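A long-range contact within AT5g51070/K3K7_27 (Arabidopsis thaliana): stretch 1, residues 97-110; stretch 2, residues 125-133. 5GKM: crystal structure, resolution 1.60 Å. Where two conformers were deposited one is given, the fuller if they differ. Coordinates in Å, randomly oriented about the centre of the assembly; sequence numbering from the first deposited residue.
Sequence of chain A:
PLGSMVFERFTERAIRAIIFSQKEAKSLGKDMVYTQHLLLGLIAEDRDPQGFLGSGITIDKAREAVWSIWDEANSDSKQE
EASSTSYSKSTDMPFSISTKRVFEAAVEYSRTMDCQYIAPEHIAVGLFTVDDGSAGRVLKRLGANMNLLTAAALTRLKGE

Stretch 1, residues 97-110: ISTKRVFEAAVEYS
Stretch 2, residues 125-133: VGLFTVDDG

Helix 97-110 packs against a second helix, which enters from earlier in the chain, and against the residues after it; the axes approach to 8.0 Å with 120° between their N-to-C directions. Stretch 1 is regular α-helix throughout, phi/psi near -62/-42. In stretch 2, phi/psi stays near -62/-40 from Val125 to Leu127, then runs through -92/3 at Phe128, -124/-27 at Thr129 and -125/12 at Val130 to an extended Asp131 (-86/-174). The register is set by Val102 CA to Gly126 CA, 5.0 Å, and Ser98 CA to Asp131 CA, 5.8 Å. So close a crossing depends on the bare Gly126: a CB there would lie 2.9 Å from Val102 O, a clash.

Val130, covered most, points toward helix 97-110 with chi1 m. Its CG2 packs 3.7 Å from Ala105 CB and 4.0 Å from Val102 CG2. Its carbonyl O lies over one face of the Arg101 guanidinium, 3.3 Å from Arg101 NE, but the angle is too poor for a hydrogen bond; the arginine is extended, chi1 to chi3 all t.

Val102 (chi1 t) points sideways, with CG1 3.6 Å from Leu127 N and CG2 4.0 Å from Asp131 CB.

Tyr109 (chi1 m, chi2 -45°) closes the other end. Val125 CG1 stands over one face of its ring, 4.0 Å from the centroid and 26° off the normal, a CH-pi contact, while Gly126 CA lies at the edge, 3.9 Å from Tyr109 CE2. Tyr109 OH donates to Thr129 OG1 at 2.8 Å; with chi1 p, Thr129 OG1 in turn donates to Val125 O, also 2.8 Å, so the hydroxyls form a relay ending on the helix backbone.

Near Ser98 (chi1 p), a water bridges the stretches, 2.5 Å from Ser98 OG and donating to Asp132 OD2 at 2.8 Å.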

# COMPACT_ATOMS: atom_id res chain seq x y z
N ILE A 97 1.17 -11.64 5.61
CA ILE A 97 1.75 -12.41 4.55
C ILE A 97 1.40 -11.75 3.25
O ILE A 97 2.22 -11.63 2.43
CB ILE A 97 1.15 -13.82 4.57
CG1 ILE A 97 1.73 -14.56 5.75
CG2 ILE A 97 1.45 -14.60 3.30
CD1 ILE A 97 0.88 -15.76 6.16
N SER A 98 0.15 -11.37 3.12
CA SER A 98 -0.19 -10.64 1.74
C SER A 98 0.70 -9.31 1.45
O SER A 98 1.12 -9.08 0.40
CB SER A 98 -1.69 -10.33 1.76
OG SER A 98 -2.10 -9.64 2.96
N THR A 99 0.85 -8.55 2.54
CA THR A 99 1.62 -7.38 2.45
C THR A 99 3.06 -7.74 2.11
O THR A 99 3.64 -7.08 1.35
CB THR A 99 1.52 -6.53 3.75
OG1 THR A 99 0.16 -6.23 3.97
CG2 THR A 99 2.33 -5.26 3.61
N LYS A 100 3.60 -8.76 2.74
CA LYS A 100 4.96 -9.13 2.44
C LYS A 100 5.11 -9.59 0.98
O LYS A 100 6.12 -9.42 0.37
CB LYS A 100 5.45 -10.22 3.39
CG LYS A 100 5.63 -9.73 4.83
CD LYS A 100 6.06 -10.89 5.73
CE LYS A 100 6.23 -10.58 7.19
NZ LYS A 100 7.33 -9.61 7.42
N ARG A 101 4.09 -10.23 0.50
CA ARG A 101 4.07 -10.68 -0.87
C ARG A 101 4.15 -9.47 -1.78
O ARG A 101 4.84 -9.47 -2.72
CB ARG A 101 2.84 -11.50 -1.13
CG ARG A 101 2.72 -11.97 -2.54
CD ARG A 101 1.70 -13.07 -2.75
NE ARG A 101 1.40 -13.18 -4.18
CZ ARG A 101 0.36 -13.80 -4.74
NH1 ARG A 101 -0.52 -14.44 -4.02
NH2 ARG A 101 0.20 -13.77 -6.04
N VAL A 102 3.40 -8.44 -1.43
CA VAL A 102 3.43 -7.24 -2.23
C VAL A 102 4.82 -6.61 -2.27
O VAL A 102 5.27 -6.15 -3.28
CB VAL A 102 2.36 -6.24 -1.73
CG1 VAL A 102 2.58 -4.84 -2.28
CG2 VAL A 102 0.98 -6.76 -2.09
N PHE A 103 5.46 -6.56 -1.13
CA PHE A 103 6.74 -5.95 -1.06
C PHE A 103 7.71 -6.74 -1.94
O PHE A 103 8.52 -6.19 -2.56
CB PHE A 103 7.32 -5.94 0.38
CG PHE A 103 6.62 -5.01 1.33
CD1 PHE A 103 5.97 -3.93 0.89
CD2 PHE A 103 6.66 -5.24 2.66
CE1 PHE A 103 5.32 -3.08 1.75
CE2 PHE A 103 6.03 -4.39 3.53
CZ PHE A 103 5.37 -3.29 3.06
N GLU A 104 7.61 -8.07 -1.89
CA GLU A 104 8.49 -8.91 -2.70
C GLU A 104 8.22 -8.67 -4.18
O GLU A 104 9.12 -8.57 -4.93
CB GLU A 104 8.44 -10.41 -2.36
CG GLU A 104 9.22 -11.32 -3.32
CD GLU A 104 10.75 -11.08 -3.39
OE1 GLU A 104 11.31 -10.46 -2.50
OE2 GLU A 104 11.39 -11.54 -4.35
N ALA A 105 6.96 -8.52 -4.52
CA ALA A 105 6.64 -8.22 -5.91
C ALA A 105 7.23 -6.89 -6.36
O ALA A 105 7.63 -6.74 -7.44
CB ALA A 105 5.14 -8.21 -6.15
N ALA A 106 7.20 -5.91 -5.46
CA ALA A 106 7.72 -4.62 -5.79
C ALA A 106 9.19 -4.72 -6.11
O ALA A 106 9.67 -4.11 -7.01
CB ALA A 106 7.53 -3.67 -4.61
N VAL A 107 9.87 -5.50 -5.33
CA VAL A 107 11.31 -5.71 -5.55
C VAL A 107 11.56 -6.38 -6.90
O VAL A 107 12.44 -6.04 -7.61
CB VAL A 107 11.93 -6.60 -4.46
CG1 VAL A 107 13.39 -6.88 -4.77
CG2 VAL A 107 11.87 -5.91 -3.13
N GLU A 108 10.74 -7.38 -7.17
CA GLU A 108 10.88 -8.08 -8.45
C GLU A 108 10.64 -7.22 -9.69
O GLU A 108 11.36 -7.27 -10.62
CB GLU A 108 10.01 -9.33 -8.46
CG GLU A 108 10.53 -10.39 -7.48
CD GLU A 108 9.56 -11.50 -7.20
OE1 GLU A 108 8.62 -11.66 -7.94
OE2 GLU A 108 9.75 -12.25 -6.25
N TYR A 109 9.58 -6.46 -9.64
CA TYR A 109 9.25 -5.58 -10.72
C TYR A 109 10.38 -4.58 -10.91
O TYR A 109 10.75 -4.27 -12.00
CB TYR A 109 7.95 -4.84 -10.42
CG TYR A 109 6.69 -5.64 -10.56
CD1 TYR A 109 6.49 -6.47 -11.63
CD2 TYR A 109 5.69 -5.55 -9.66
CE1 TYR A 109 5.34 -7.19 -11.76
CE2 TYR A 109 4.53 -6.28 -9.78
CZ TYR A 109 4.34 -7.09 -10.84
OH TYR A 109 3.20 -7.80 -10.98
N SER A 110 10.91 -4.07 -9.81
CA SER A 110 11.96 -3.11 -9.93
C SER A 110 13.19 -3.70 -10.60
O SER A 110 13.82 -3.08 -11.38
CB SER A 110 12.34 -2.59 -8.52
OG SER A 110 13.51 -1.90 -8.61
N VAL A 125 2.36 -1.15 -8.02
CA VAL A 125 2.18 -2.14 -9.06
C VAL A 125 2.03 -3.50 -8.40
O VAL A 125 1.23 -4.25 -8.80
CB VAL A 125 3.34 -2.17 -10.08
CG1 VAL A 125 3.10 -3.26 -11.12
CG2 VAL A 125 3.40 -0.83 -10.77
N GLY A 126 2.81 -3.74 -7.38
CA GLY A 126 2.68 -4.98 -6.65
C GLY A 126 1.33 -5.12 -6.00
O GLY A 126 0.73 -6.12 -6.05
N LEU A 127 0.88 -4.04 -5.39
CA LEU A 127 -0.32 -4.07 -4.65
C LEU A 127 -1.48 -4.42 -5.54
O LEU A 127 -2.38 -5.11 -5.16
CB LEU A 127 -0.53 -2.73 -3.96
CG LEU A 127 -1.76 -2.46 -3.12
CD1 LEU A 127 -1.80 -3.48 -2.00
CD2 LEU A 127 -1.76 -1.06 -2.55
N PHE A 128 -1.42 -3.90 -6.75
CA PHE A 128 -2.53 -4.01 -7.66
C PHE A 128 -2.43 -5.24 -8.55
O PHE A 128 -3.18 -5.34 -9.46
CB PHE A 128 -2.66 -2.75 -8.53
CG PHE A 128 -2.87 -1.49 -7.73
CD1 PHE A 128 -3.53 -1.55 -6.54
CD2 PHE A 128 -2.43 -0.25 -8.18
CE1 PHE A 128 -3.73 -0.43 -5.79
CE2 PHE A 128 -2.63 0.89 -7.42
CZ PHE A 128 -3.25 0.78 -6.22
N THR A 129 -1.41 -6.05 -8.35
CA THR A 129 -1.26 -7.29 -9.09
C THR A 129 -1.16 -8.56 -8.28
O THR A 129 -1.46 -9.59 -8.79
CB THR A 129 -0.11 -7.26 -10.07
OG1 THR A 129 1.10 -6.98 -9.39
CG2 THR A 129 -0.31 -6.21 -11.13
N VAL A 130 -0.68 -8.50 -7.06
CA VAL A 130 -0.47 -9.72 -6.28
C VAL A 130 -1.12 -9.82 -4.91
O VAL A 130 -0.78 -10.70 -4.15
CB VAL A 130 1.03 -10.06 -6.12
CG1 VAL A 130 1.69 -10.12 -7.47
CG2 VAL A 130 1.72 -9.10 -5.19
N ASP A 131 -2.04 -8.92 -4.60
CA ASP A 131 -2.66 -8.94 -3.28
C ASP A 131 -3.88 -9.88 -3.15
O ASP A 131 -4.14 -10.61 -4.04
CB ASP A 131 -2.91 -7.54 -2.68
CG ASP A 131 -4.35 -7.07 -2.82
OD1 ASP A 131 -4.94 -7.48 -3.79
OD2 ASP A 131 -4.84 -6.29 -2.01
N ASP A 132 -4.54 -9.84 -2.01
CA ASP A 132 -5.62 -10.79 -1.63
C ASP A 132 -7.00 -10.34 -2.05
O ASP A 132 -7.97 -10.97 -1.73
CB ASP A 132 -5.62 -11.17 -0.14
CG ASP A 132 -5.91 -10.01 0.77
OD1 ASP A 132 -6.09 -8.94 0.27
OD2 ASP A 132 -5.95 -10.21 1.99
N GLY A 133 -7.05 -9.28 -2.82
CA GLY A 133 -8.25 -8.65 -3.24
C GLY A 133 -8.68 -7.47 -2.40
O GLY A 133 -9.57 -6.77 -2.73
O HOH W 1 -4.14 -8.20 2.71